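Local structure of alpha-amylase (Eisenia fetida, 6M4K) at residues L22-W36 and K373-R387. The protein probably hydrolyses internal alpha-1,4-glucosidic linkages of starch-like polysaccharides, as a calcium-containing family 13 amylase. Residues are numbered along the deposited sequence; the frame is centred on the assembly and turned at random. Where two conformers were deposited one is given.
Sequences LFEWKWTDIERECQW and KDVECFNGEWICEHR. With SO4 (sulfate ion), chain G; SO4 (sulfate ion), chain E.
L22, ending the first strand of the TIM barrel, lays CD2 over one face of the H386 ring, 4.0 Å from its centroid, and over one face of W25. On the other face of W25 sits V375, whose CG2 stands 3.7 Å from the centroid of the six-membered ring, a CH-pi contact. W382 turns its edge to the W25 five-membered ring, planes at 74°, while SG of C384, disulfide-bonded to C377, meets the W25 rim. Water 1 accepts from W25 NE1 and C384 N. K26, the N-cap residue of helix 27-39, sends NZ 2.7 Å to D374 OD1 as a salt bridge and also reaches T372 O and a sulfate. One turn on, D29 OD2 accepts a hydrogen bond from V375 N, which comes from above the carboxylate plane, at 2.9 Å.

E33 has CG anti to the backbone N (chi1 -165°) and bends at chi2, which brings its carboxylate to two partners. OE2 accepts from H386 NE2 at 2.7 Å, on the anti side, and from R387 NE on the syn side; R387 NH2 holds OE1, completing a side-on grip. W36 then lies flat against the R387 guanidinium, a cation-pi stack with centres 3.7 Å apart and planes at 10°. A methionine in place of R387 would probably leave E33 OE1 without its partner here, OE2 with H386 alone and W36 without its cation.

With S344 OG hydrogen-bonded to H386 ND1, both imidazole nitrogens are engaged, which should hold the ring's rotation; the neighbouring arginine probably favours a charged E33. A partly buried polar network beside an aromatic cluster thus joins loop 373-387 to helix 27-39.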
loop_
_atom_site.group_PDB
_atom_site.type_symbol
_atom_site.label_atom_id
_atom_site.label_comp_id
_atom_site.label_asym_id
_atom_site.label_seq_id
_atom_site.Cartn_x
_atom_site.Cartn_y
_atom_site.Cartn_z
ATOM N N LEU A 22 -3.950 -5.389 -4.082
ATOM C CA LEU A 22 -5.179 -5.869 -4.721
ATOM C C LEU A 22 -6.154 -6.280 -3.612
ATOM O O LEU A 22 -6.361 -7.454 -3.302
ATOM C CB LEU A 22 -4.864 -6.978 -5.719
ATOM C CG LEU A 22 -4.021 -6.556 -6.925
ATOM C CD1 LEU A 22 -3.760 -7.755 -7.835
ATOM C CD2 LEU A 22 -4.698 -5.444 -7.712
ATOM N N PHE A 23 -6.751 -5.256 -3.002
ATOM C CA PHE A 23 -7.514 -5.396 -1.763
ATOM C C PHE A 23 -8.763 -6.248 -1.993
ATOM O O PHE A 23 -9.612 -5.915 -2.831
ATOM C CB PHE A 23 -7.880 -3.982 -1.305
ATOM C CG PHE A 23 -8.759 -3.907 -0.083
ATOM C CD1 PHE A 23 -8.406 -4.522 1.109
ATOM C CD2 PHE A 23 -9.927 -3.144 -0.117
ATOM C CE1 PHE A 23 -9.207 -4.405 2.247
ATOM C CE2 PHE A 23 -10.733 -3.025 1.017
ATOM C CZ PHE A 23 -10.380 -3.659 2.186
ATOM N N GLU A 24 -8.859 -7.361 -1.265
ATOM C CA GLU A 24 -9.979 -8.298 -1.324
ATOM C C GLU A 24 -10.120 -9.009 -2.665
ATOM O O GLU A 24 -11.136 -9.690 -2.892
ATOM C CB GLU A 24 -11.315 -7.676 -0.888
ATOM C CG GLU A 24 -11.419 -7.378 0.600
ATOM C CD GLU A 24 -11.883 -8.564 1.435
ATOM O OE1 GLU A 24 -11.935 -9.708 0.928
ATOM O OE2 GLU A 24 -12.210 -8.347 2.614
ATOM N N TRP A 25 -9.137 -8.921 -3.554
ATOM C CA TRP A 25 -9.190 -9.727 -4.767
ATOM C C TRP A 25 -9.040 -11.211 -4.435
ATOM O O TRP A 25 -8.241 -11.601 -3.560
ATOM C CB TRP A 25 -8.086 -9.330 -5.744
ATOM C CG TRP A 25 -8.299 -8.017 -6.448
ATOM C CD1 TRP A 25 -8.788 -6.845 -5.914
ATOM C CD2 TRP A 25 -8.007 -7.735 -7.821
ATOM N NE1 TRP A 25 -8.808 -5.860 -6.879
ATOM C CE2 TRP A 25 -8.350 -6.387 -8.060
ATOM C CE3 TRP A 25 -7.494 -8.494 -8.880
ATOM C CZ2 TRP A 25 -8.195 -5.789 -9.311
ATOM C CZ3 TRP A 25 -7.351 -7.897 -10.119
ATOM C CH2 TRP A 25 -7.690 -6.563 -10.322
ATOM N N LYS A 26 -9.786 -12.043 -5.163
ATOM C CA LYS A 26 -9.639 -13.491 -5.072
ATOM C C LYS A 26 -8.331 -13.950 -5.716
ATOM O O LYS A 26 -7.788 -13.303 -6.617
ATOM C CB LYS A 26 -10.795 -14.198 -5.787
ATOM C CG LYS A 26 -12.146 -14.055 -5.101
ATOM C CD LYS A 26 -13.224 -14.894 -5.796
ATOM C CE LYS A 26 -13.492 -14.399 -7.206
ATOM N NZ LYS A 26 -14.733 -15.048 -7.747
ATOM N N TRP A 27 -7.845 -15.107 -5.254
ATOM C CA TRP A 27 -6.584 -15.631 -5.772
ATOM C C TRP A 27 -6.653 -15.893 -7.272
ATOM O O TRP A 27 -5.684 -15.638 -8.000
ATOM C CB TRP A 27 -6.166 -16.892 -5.026
ATOM C CG TRP A 27 -6.125 -16.789 -3.530
ATOM C CD1 TRP A 27 -6.380 -17.792 -2.656
ATOM C CD2 TRP A 27 -5.792 -15.638 -2.721
ATOM N NE1 TRP A 27 -6.244 -17.360 -1.365
ATOM C CE2 TRP A 27 -5.885 -16.040 -1.373
ATOM C CE3 TRP A 27 -5.461 -14.307 -3.001
ATOM C CZ2 TRP A 27 -5.644 -15.166 -0.307
ATOM C CZ3 TRP A 27 -5.224 -13.442 -1.947
ATOM C CH2 TRP A 27 -5.316 -13.877 -0.617
ATOM N N THR A 28 -7.788 -16.403 -7.760
ATOM C CA THR A 28 -7.880 -16.653 -9.194
ATOM C C THR A 28 -7.779 -15.369 -9.998
ATOM O O THR A 28 -7.211 -15.369 -11.096
ATOM C CB THR A 28 -9.179 -17.375 -9.531
ATOM O OG1 THR A 28 -10.282 -16.643 -8.988
ATOM C CG2 THR A 28 -9.158 -18.797 -8.973
ATOM N N ASP A 29 -8.304 -14.261 -9.458
ATOM C CA ASP A 29 -8.204 -12.976 -10.147
ATOM C C ASP A 29 -6.792 -12.406 -10.083
ATOM O O ASP A 29 -6.301 -11.864 -11.074
ATOM C CB ASP A 29 -9.235 -11.982 -9.609
ATOM C CG ASP A 29 -10.621 -12.247 -10.164
ATOM O OD1 ASP A 29 -10.724 -12.708 -11.326
ATOM O OD2 ASP A 29 -11.593 -11.989 -9.443
ATOM N N ILE A 30 -6.128 -12.515 -8.930
ATOM C CA ILE A 30 -4.747 -12.045 -8.854
ATOM C C ILE A 30 -3.869 -12.848 -9.798
ATOM O O ILE A 30 -3.034 -12.290 -10.516
ATOM C CB ILE A 30 -4.234 -12.071 -7.405
ATOM C CG1 ILE A 30 -5.085 -11.137 -6.539
ATOM C CG2 ILE A 30 -2.751 -11.692 -7.352
ATOM C CD1 ILE A 30 -4.640 -11.040 -5.099
ATOM N N GLU A 31 -4.090 -14.163 -9.851
ATOM C CA GLU A 31 -3.318 -15.015 -10.746
ATOM C C GLU A 31 -3.409 -14.534 -12.190
ATOM O O GLU A 31 -2.391 -14.441 -12.889
ATOM C CB GLU A 31 -3.796 -16.459 -10.613
ATOM C CG GLU A 31 -2.992 -17.428 -11.462
ATOM C CD GLU A 31 -3.389 -18.874 -11.275
ATOM O OE1 GLU A 31 -4.347 -19.153 -10.539
ATOM O OE2 GLU A 31 -2.719 -19.740 -11.877
ATOM N N ARG A 32 -4.620 -14.212 -12.654
ATOM C CA ARG A 32 -4.768 -13.675 -14.005
ATOM C C ARG A 32 -4.152 -12.287 -14.117
ATOM O O ARG A 32 -3.502 -11.965 -15.119
ATOM C CB ARG A 32 -6.243 -13.632 -14.400
ATOM C CG ARG A 32 -6.926 -14.984 -14.377
ATOM C CD ARG A 32 -8.260 -14.955 -15.098
ATOM N NE ARG A 32 -9.124 -16.049 -14.665
ATOM C CZ ARG A 32 -9.999 -15.950 -13.671
ATOM N NH1 ARG A 32 -10.130 -14.803 -13.016
ATOM N NH2 ARG A 32 -10.748 -16.991 -13.332
ATOM N N GLU A 33 -4.336 -11.456 -13.094
ATOM C CA GLU A 33 -3.840 -10.088 -13.145
ATOM C C GLU A 33 -2.322 -10.025 -13.253
ATOM O O GLU A 33 -1.788 -9.036 -13.756
ATOM C CB GLU A 33 -4.316 -9.326 -11.907
ATOM C CG GLU A 33 -4.180 -7.818 -12.028
ATOM C CD GLU A 33 -5.166 -7.209 -13.012
ATOM O OE1 GLU A 33 -5.984 -7.949 -13.612
ATOM O OE2 GLU A 33 -5.135 -5.973 -13.173
ATOM N N CYS A 34 -1.612 -11.058 -12.789
ATOM C CA CYS A 34 -0.155 -11.014 -12.838
ATOM C C CYS A 34 0.373 -10.844 -14.257
ATOM O O CYS A 34 1.411 -10.209 -14.442
ATOM C CB CYS A 34 0.453 -12.220 -12.114
ATOM S SG CYS A 34 0.412 -11.961 -10.322
ATOM N N GLN A 35 -0.338 -11.353 -15.268
ATOM C CA GLN A 35 0.093 -11.130 -16.646
ATOM C C GLN A 35 0.021 -9.651 -17.000
ATOM O O GLN A 35 0.961 -9.088 -17.573
ATOM C CB GLN A 35 -0.749 -11.954 -17.622
ATOM C CG GLN A 35 -0.267 -11.842 -19.062
ATOM C CD GLN A 35 1.135 -12.394 -19.244
ATOM O OE1 GLN A 35 1.334 -13.610 -19.251
ATOM N NE2 GLN A 35 2.115 -11.508 -19.377
ATOM N N TRP A 36 -1.111 -9.010 -16.684
ATOM C CA TRP A 36 -1.261 -7.580 -16.933
ATOM C C TRP A 36 -0.211 -6.783 -16.166
ATOM O O TRP A 36 0.415 -5.864 -16.712
ATOM C CB TRP A 36 -2.684 -7.136 -16.549
ATOM C CG TRP A 36 -2.999 -5.740 -17.017
ATOM C CD1 TRP A 36 -3.672 -5.386 -18.161
ATOM C CD2 TRP A 36 -2.622 -4.511 -16.379
ATOM N NE1 TRP A 36 -3.740 -4.017 -18.260
ATOM C CE2 TRP A 36 -3.101 -3.453 -17.184
ATOM C CE3 TRP A 36 -1.935 -4.201 -15.198
ATOM C CZ2 TRP A 36 -2.900 -2.105 -16.856
ATOM C CZ3 TRP A 36 -1.733 -2.869 -14.870
ATOM C CH2 TRP A 36 -2.212 -1.833 -15.699
ATOM N N LYS A 373 -17.116 -11.510 -5.970
ATOM C CA LYS A 373 -17.287 -11.583 -7.413
ATOM C C LYS A 373 -15.946 -11.603 -8.124
ATOM O O LYS A 373 -14.947 -11.063 -7.634
ATOM C CB LYS A 373 -18.032 -10.356 -7.925
ATOM C CG LYS A 373 -19.467 -10.258 -7.503
ATOM C CD LYS A 373 -20.067 -9.075 -8.233
ATOM C CE LYS A 373 -21.380 -8.694 -7.647
ATOM N NZ LYS A 373 -22.034 -7.639 -8.474
ATOM N N ASP A 374 -15.939 -12.197 -9.316
ATOM C CA ASP A 374 -14.833 -12.016 -10.243
ATOM C C ASP A 374 -14.649 -10.534 -10.532
ATOM O O ASP A 374 -15.619 -9.782 -10.682
ATOM C CB ASP A 374 -15.125 -12.724 -11.571
ATOM C CG ASP A 374 -15.014 -14.235 -11.480
ATOM O OD1 ASP A 374 -14.574 -14.771 -10.448
ATOM O OD2 ASP A 374 -15.382 -14.901 -12.478
ATOM N N VAL A 375 -13.392 -10.106 -10.624
ATOM C CA VAL A 375 -13.109 -8.712 -10.930
ATOM C C VAL A 375 -13.463 -8.403 -12.378
ATOM O O VAL A 375 -13.125 -9.158 -13.299
ATOM C CB VAL A 375 -11.624 -8.403 -10.679
ATOM C CG1 VAL A 375 -11.283 -7.012 -11.182
ATOM C CG2 VAL A 375 -11.300 -8.538 -9.208
ATOM N N GLU A 376 -14.120 -7.268 -12.582
ATOM C CA GLU A 376 -14.254 -6.656 -13.900
ATOM C C GLU A 376 -13.929 -5.181 -13.724
ATOM O O GLU A 376 -14.712 -4.433 -13.135
ATOM C CB GLU A 376 -15.657 -6.835 -14.482
ATOM C CG GLU A 376 -15.774 -6.247 -15.880
ATOM C CD GLU A 376 -17.174 -6.329 -16.450
ATOM O OE1 GLU A 376 -17.954 -7.193 -15.999
ATOM O OE2 GLU A 376 -17.495 -5.523 -17.348
ATOM N N CYS A 377 -12.770 -4.768 -14.207
ATOM C CA CYS A 377 -12.322 -3.414 -13.925
ATOM C C CYS A 377 -13.239 -2.379 -14.561
ATOM O O CYS A 377 -13.734 -2.561 -15.678
ATOM C CB CYS A 377 -10.891 -3.219 -14.414
ATOM S SG CYS A 377 -9.673 -4.047 -13.358
ATOM N N PHE A 378 -13.476 -1.295 -13.827
ATOM C CA PHE A 378 -14.174 -0.109 -14.312
ATOM C C PHE A 378 -15.677 -0.319 -14.459
ATOM O O PHE A 378 -16.335 0.456 -15.157
ATOM C CB PHE A 378 -13.591 0.435 -15.626
ATOM C CG PHE A 378 -12.084 0.444 -15.679
ATOM C CD1 PHE A 378 -11.325 0.812 -14.577
ATOM C CD2 PHE A 378 -11.428 0.078 -16.841
ATOM C CE1 PHE A 378 -9.937 0.824 -14.641
ATOM C CE2 PHE A 378 -10.043 0.086 -16.907
ATOM C CZ PHE A 378 -9.304 0.460 -15.800
ATOM N N ASN A 379 -16.240 -1.339 -13.814
ATOM C CA ASN A 379 -17.664 -1.633 -13.922
ATOM C C ASN A 379 -18.494 -0.932 -12.854
ATOM O O ASN A 379 -19.665 -1.287 -12.660
ATOM C CB ASN A 379 -17.895 -3.144 -13.884
ATOM C CG ASN A 379 -17.652 -3.735 -12.513
ATOM O OD1 ASN A 379 -17.038 -3.100 -11.653
ATOM N ND2 ASN A 379 -18.121 -4.964 -12.300
ATOM N N GLY A 380 -17.930 0.065 -12.177
ATOM C CA GLY A 380 -18.594 0.709 -11.065
ATOM C C GLY A 380 -18.447 -0.007 -9.747
ATOM O O GLY A 380 -18.869 0.530 -8.713
ATOM N N GLU A 381 -17.906 -1.221 -9.748
ATOM C CA GLU A 381 -17.685 -1.984 -8.528
ATOM C C GLU A 381 -16.213 -2.165 -8.206
ATOM O O GLU A 381 -15.826 -2.010 -7.048
ATOM C CB GLU A 381 -18.362 -3.356 -8.616
ATOM C CG GLU A 381 -19.856 -3.249 -8.934
ATOM C CD GLU A 381 -20.495 -4.594 -9.169
ATOM O OE1 GLU A 381 -20.471 -5.438 -8.254
ATOM O OE2 GLU A 381 -21.047 -4.801 -10.274
ATOM N N TRP A 382 -15.393 -2.500 -9.200
ATOM C CA TRP A 382 -13.948 -2.584 -9.025
ATOM C C TRP A 382 -13.309 -1.336 -9.622
ATOM O O TRP A 382 -13.501 -1.038 -10.805
ATOM C CB TRP A 382 -13.420 -3.850 -9.695
ATOM C CG TRP A 382 -14.012 -5.096 -9.120
ATOM C CD1 TRP A 382 -15.101 -5.800 -9.603
ATOM C CD2 TRP A 382 -13.580 -5.796 -7.938
ATOM N NE1 TRP A 382 -15.347 -6.886 -8.800
ATOM C CE2 TRP A 382 -14.430 -6.911 -7.776
ATOM C CE3 TRP A 382 -12.550 -5.596 -7.003
ATOM C CZ2 TRP A 382 -14.282 -7.818 -6.727
ATOM C CZ3 TRP A 382 -12.404 -6.502 -5.958
ATOM C CH2 TRP A 382 -13.264 -7.600 -5.830
ATOM N N ILE A 383 -12.542 -0.611 -8.802
ATOM C CA ILE A 383 -11.981 0.667 -9.235
ATOM C C ILE A 383 -10.747 0.465 -10.113
ATOM O O ILE A 383 -10.555 1.173 -11.108
ATOM C CB ILE A 383 -11.677 1.548 -8.009
ATOM C CG1 ILE A 383 -12.929 1.696 -7.130
ATOM C CG2 ILE A 383 -11.112 2.905 -8.438
ATOM C CD1 ILE A 383 -14.164 2.284 -7.852
ATOM N N CYS A 384 -9.876 -0.474 -9.727
ATOM C CA CYS A 384 -8.678 -0.830 -10.497
ATOM C C CYS A 384 -7.773 0.366 -10.796
ATOM O O CYS A 384 -7.370 0.586 -11.936
ATOM C CB CYS A 384 -9.039 -1.565 -11.786
ATOM S SG CYS A 384 -9.867 -3.136 -11.520
ATOM N N GLU A 385 -7.451 1.139 -9.752
ATOM C CA GLU A 385 -6.576 2.303 -9.919
ATOM C C GLU A 385 -5.284 1.955 -10.646
ATOM O O GLU A 385 -4.745 2.771 -11.398
ATOM C CB GLU A 385 -6.218 2.901 -8.551
ATOM C CG GLU A 385 -7.367 3.559 -7.793
ATOM C CD GLU A 385 -8.046 2.626 -6.811
ATOM O OE1 GLU A 385 -8.343 1.468 -7.170
ATOM O OE2 GLU A 385 -8.278 3.059 -5.669
ATOM N N HIS A 386 -4.735 0.767 -10.389
ATOM C CA HIS A 386 -3.464 0.394 -11.000
ATOM C C HIS A 386 -3.577 0.241 -12.510
ATOM O O HIS A 386 -2.555 0.290 -13.203
ATOM C CB HIS A 386 -2.949 -0.901 -10.371
ATOM C CG HIS A 386 -3.791 -2.089 -10.684
ATOM N ND1 HIS A 386 -5.030 -2.301 -10.114
ATOM C CD2 HIS A 386 -3.583 -3.119 -11.536
ATOM C CE1 HIS A 386 -5.541 -3.419 -10.596
ATOM N NE2 HIS A 386 -4.685 -3.933 -11.463
ATOM N N ARG A 387 -4.798 0.063 -13.025
ATOM C CA ARG A 387 -5.068 0.019 -14.457
ATOM C C ARG A 387 -5.467 1.365 -15.053
ATOM O O ARG A 387 -5.741 1.430 -16.258
ATOM C CB ARG A 387 -6.157 -1.013 -14.771
ATOM C CG ARG A 387 -5.766 -2.472 -14.598
ATOM C CD ARG A 387 -6.560 -3.317 -15.582
ATOM N NE ARG A 387 -6.343 -4.750 -15.448
ATOM C CZ ARG A 387 -6.654 -5.618 -16.405
ATOM N NH1 ARG A 387 -7.171 -5.176 -17.547
ATOM N NH2 ARG A 387 -6.441 -6.916 -16.236
HETATM S S SO4 G . -13.182 -18.518 -7.594
HETATM O O1 SO4 G . -12.743 -18.716 -6.222
HETATM O O2 SO4 G . -12.235 -17.620 -8.233
HETATM O O3 SO4 G . -14.490 -17.869 -7.597
HETATM O O4 SO4 G . -13.227 -19.804 -8.289
HETATM S S SO4 E . -19.558 -13.123 -10.807
HETATM O O1 SO4 E . -19.729 -11.679 -10.889
HETATM O O2 SO4 E . -18.265 -13.477 -10.226
HETATM O O3 SO4 E . -19.654 -13.686 -12.153
HETATM O O4 SO4 E . -20.614 -13.682 -9.969
HETATM O O HOH W 1 -9.502 -2.854 -7.863
HETATM O O HOH W 2 -11.889 -11.124 -6.876
HETATM O O HOH W 3 -11.609 -15.253 -10.944
HETATM O O HOH W 4 -12.208 -11.733 -13.403
#